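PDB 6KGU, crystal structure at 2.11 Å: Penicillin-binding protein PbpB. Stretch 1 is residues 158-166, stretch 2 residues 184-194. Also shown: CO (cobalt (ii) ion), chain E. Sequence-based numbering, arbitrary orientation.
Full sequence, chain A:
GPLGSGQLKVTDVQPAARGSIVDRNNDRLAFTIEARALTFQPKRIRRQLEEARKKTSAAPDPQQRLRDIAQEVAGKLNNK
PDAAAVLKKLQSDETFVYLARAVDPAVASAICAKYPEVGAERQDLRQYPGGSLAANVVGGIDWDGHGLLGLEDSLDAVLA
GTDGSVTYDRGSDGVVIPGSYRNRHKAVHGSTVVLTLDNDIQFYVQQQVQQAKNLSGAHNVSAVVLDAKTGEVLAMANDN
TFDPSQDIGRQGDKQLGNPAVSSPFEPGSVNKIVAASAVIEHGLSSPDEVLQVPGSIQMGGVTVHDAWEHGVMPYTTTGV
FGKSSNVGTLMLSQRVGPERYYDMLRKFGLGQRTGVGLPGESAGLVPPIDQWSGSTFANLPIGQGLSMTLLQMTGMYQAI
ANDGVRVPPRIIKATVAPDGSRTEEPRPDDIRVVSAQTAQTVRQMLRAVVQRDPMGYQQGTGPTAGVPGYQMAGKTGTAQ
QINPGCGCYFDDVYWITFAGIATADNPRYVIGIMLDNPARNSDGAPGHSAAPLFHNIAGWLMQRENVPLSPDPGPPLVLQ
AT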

# COMPACT_ATOMS: atom_id res chain seq x y z
N VAL A 158 4.99 3.32 -26.56
CA VAL A 158 6.28 3.89 -26.17
C VAL A 158 7.40 2.89 -26.40
O VAL A 158 8.48 3.25 -26.89
CB VAL A 158 6.23 4.36 -24.70
CG1 VAL A 158 7.58 4.90 -24.27
CG2 VAL A 158 5.15 5.41 -24.50
N LEU A 159 7.17 1.62 -26.04
CA LEU A 159 8.21 0.61 -26.14
C LEU A 159 8.40 0.09 -27.57
O LEU A 159 9.52 -0.27 -27.95
CB LEU A 159 7.87 -0.56 -25.20
CG LEU A 159 7.95 -0.28 -23.69
CD1 LEU A 159 7.19 -1.34 -22.88
CD2 LEU A 159 9.43 -0.19 -23.25
N ALA A 160 7.32 0.02 -28.36
CA ALA A 160 7.40 -0.58 -29.69
C ALA A 160 7.95 0.37 -30.74
O ALA A 160 8.51 -0.09 -31.74
CB ALA A 160 6.03 -1.07 -30.14
N GLY A 161 7.77 1.68 -30.57
CA GLY A 161 8.12 2.59 -31.64
C GLY A 161 7.24 2.37 -32.87
O GLY A 161 6.13 1.86 -32.81
N THR A 162 7.78 2.79 -34.02
CA THR A 162 7.06 2.71 -35.29
C THR A 162 8.01 2.28 -36.39
O THR A 162 9.06 2.90 -36.56
CB THR A 162 6.42 4.05 -35.64
OG1 THR A 162 5.64 4.51 -34.54
CG2 THR A 162 5.54 3.92 -36.90
N ASP A 163 7.65 1.23 -37.11
CA ASP A 163 8.50 0.74 -38.20
C ASP A 163 8.59 1.78 -39.32
O ASP A 163 7.60 2.40 -39.71
CB ASP A 163 7.95 -0.56 -38.77
CG ASP A 163 7.88 -1.67 -37.74
OD1 ASP A 163 8.70 -1.66 -36.80
OD2 ASP A 163 7.01 -2.55 -37.88
N GLY A 164 9.81 1.95 -39.83
CA GLY A 164 10.05 2.77 -41.00
C GLY A 164 9.85 1.98 -42.28
O GLY A 164 9.32 0.87 -42.28
N SER A 165 10.32 2.57 -43.38
CA SER A 165 10.13 2.00 -44.71
C SER A 165 11.03 2.71 -45.70
O SER A 165 11.39 3.87 -45.50
CB SER A 165 8.66 2.12 -45.13
OG SER A 165 8.54 2.13 -46.56
N VAL A 166 11.39 2.00 -46.77
CA VAL A 166 12.13 2.60 -47.88
C VAL A 166 12.06 1.71 -49.12
O VAL A 166 11.61 2.14 -50.19
CB VAL A 166 13.60 2.88 -47.50
CG1 VAL A 166 14.36 1.57 -47.31
CG2 VAL A 166 14.27 3.77 -48.55
CO CO E . 5.68 9.09 -47.26
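Stretch 2 (184-194) RHKAVHGSTVV

How does stretch 2 lie on stretch 1 as a whole? The two run antiparallel, their end-to-end directions 162° apart, so the late residues of stretch 2 meet the beginning of stretch 1 and Arg184 comes up beside Val166. Stretch 2 is extended throughout and becomes a regular strand from Thr192 onward, whereas stretch 1 starts as the last turn of a helix, Val158 to Ala160, and then opens into an extended course with a short strand at Gly164 and Ser165. Together they bury 569 Å², counting both sides, and all five hydrogen bonds between them join backbone atoms.

What holds the helical end of stretch 1? The carbonyl of Val158 accepts a hydrogen bond from stretch 2, Ser191 N to Val158 O at 3.0 Å, and its side chain reaches Val193, with Val158 CG1 4.0 Å from Val193 CG2. Leu159 starts away from stretch 2 along its CA-to-CB bond, yet its m, t rotamer brings the end of the chain back, placing Leu159 CD2 3.8 Å from the same Val193 CG2. Val193, pointing toward stretch 1, is thus shared by two apolar neighbours. Leu159 also offers its carbonyl to Gly190, whose CA lies 3.2 Å from Leu159 O in a CA-H...O contact. A CB on Gly190 would fall 1.8 Å from that Leu159 O, so the close approach depends on the bare glycine.

How does the chain pass from helix to extended pairing? Gly161 is the first residue to leave helical angles, and it does so with a positive phi of 65°, a conformation that favours glycine. Its CA comes within 4.1 Å of Gly190 CA and makes a CA-H...O contact with Val188, Gly161 CA to Val188 O being 3.2 Å; an ideal CB here would sit only 2.1 Å from Val188 O. Thr162 then forms a single antiparallel bridge with Val188: Thr162 N donates to Val188 O at 2.9 Å, and Val188 N returns a bond to Thr162 O at 2.9 Å. The side chains of this pair both point sideways, their CB atoms, Thr162 CB and Val188 CB, 4.4 Å apart.

What continues the pairing to the end of stretch 1? Asp163 points away, and Gly164 brings the backbones closest in register, with Gly164 CA 3.8 Å from Ala187 CA. A CB there would lie 2.4 Å from His185 O and 2.5 Å from Ala187 N, so no room is left for one. Ser165 makes the second single bridge, with His185: Ser165 N donates to His185 O at 2.8 Å, and His185 N to Ser165 O at 3.1 Å. While its backbone is engaged in this way, the His185 ring binds the cobalt ion through NE2, with His185 NE2 2.0 Å from CO. The contact ends loosely at Val166, which is poorly ordered; Val166 CG2 lies 4.1 Å from Arg184 CB, the last side-chain atom modelled for that arginine.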

# COMPACT_ATOMS: atom_id res chain seq x y z
N ARG A 184 11.38 8.06 -48.04
CA ARG A 184 11.80 7.27 -46.89
C ARG A 184 11.14 7.79 -45.63
O ARG A 184 10.97 9.00 -45.44
CB ARG A 184 13.30 7.27 -46.74
N HIS A 185 10.73 6.85 -44.78
CA HIS A 185 10.26 7.13 -43.43
C HIS A 185 11.17 6.36 -42.49
O HIS A 185 11.23 5.14 -42.56
CB HIS A 185 8.80 6.72 -43.25
CG HIS A 185 7.84 7.55 -44.04
ND1 HIS A 185 7.27 8.70 -43.54
CD2 HIS A 185 7.36 7.40 -45.30
CE1 HIS A 185 6.47 9.22 -44.45
NE2 HIS A 185 6.50 8.45 -45.52
N LYS A 186 11.91 7.08 -41.65
CA LYS A 186 12.89 6.41 -40.81
C LYS A 186 12.18 5.66 -39.69
O LYS A 186 11.11 6.05 -39.23
CB LYS A 186 13.89 7.42 -40.24
CG LYS A 186 14.37 8.50 -41.23
CD LYS A 186 15.11 7.93 -42.43
CE LYS A 186 15.69 9.03 -43.32
NZ LYS A 186 14.65 9.95 -43.87
N ALA A 187 12.79 4.56 -39.26
CA ALA A 187 12.24 3.82 -38.14
C ALA A 187 12.39 4.64 -36.87
O ALA A 187 13.45 5.21 -36.60
CB ALA A 187 12.95 2.47 -37.99
N VAL A 188 11.31 4.72 -36.09
CA VAL A 188 11.35 5.29 -34.75
C VAL A 188 11.53 4.11 -33.80
O VAL A 188 10.59 3.34 -33.57
CB VAL A 188 10.08 6.09 -34.43
CG1 VAL A 188 10.15 6.72 -33.02
CG2 VAL A 188 9.85 7.17 -35.51
N HIS A 189 12.74 3.93 -33.29
CA HIS A 189 12.98 2.84 -32.36
C HIS A 189 12.26 3.11 -31.04
O HIS A 189 11.95 4.25 -30.69
CB HIS A 189 14.48 2.64 -32.13
CG HIS A 189 15.22 2.20 -33.35
ND1 HIS A 189 14.99 0.98 -33.95
CD2 HIS A 189 16.15 2.82 -34.11
CE1 HIS A 189 15.76 0.86 -35.02
NE2 HIS A 189 16.47 1.96 -35.14
N GLY A 190 11.97 2.03 -30.31
CA GLY A 190 11.26 2.16 -29.05
C GLY A 190 12.09 2.89 -28.00
O GLY A 190 13.31 2.72 -27.91
N SER A 191 11.42 3.70 -27.19
CA SER A 191 12.12 4.34 -26.10
C SER A 191 12.22 3.40 -24.90
O SER A 191 11.48 2.42 -24.79
CB SER A 191 11.41 5.63 -25.69
OG SER A 191 11.40 6.55 -26.77
N THR A 192 13.17 3.70 -24.02
CA THR A 192 13.36 2.92 -22.81
C THR A 192 12.58 3.53 -21.65
O THR A 192 12.59 4.75 -21.47
CB THR A 192 14.85 2.82 -22.46
OG1 THR A 192 15.46 1.85 -23.32
CG2 THR A 192 15.05 2.38 -21.01
N VAL A 193 11.89 2.69 -20.89
CA VAL A 193 11.02 3.11 -19.79
C VAL A 193 11.76 2.87 -18.47
O VAL A 193 12.09 1.73 -18.13
CB VAL A 193 9.67 2.36 -19.84
CG1 VAL A 193 8.90 2.56 -18.54
CG2 VAL A 193 8.83 2.83 -21.04
N VAL A 194 12.01 3.94 -17.72
CA VAL A 194 12.71 3.88 -16.43
C VAL A 194 11.67 3.90 -15.32
O VAL A 194 10.92 4.87 -15.17
CB VAL A 194 13.69 5.06 -16.27
CG1 VAL A 194 14.44 4.95 -14.94
CG2 VAL A 194 14.66 5.16 -17.47
O HOH W 1 4.64 10.13 -46.81
O HOH W 2 6.65 7.79 -48.26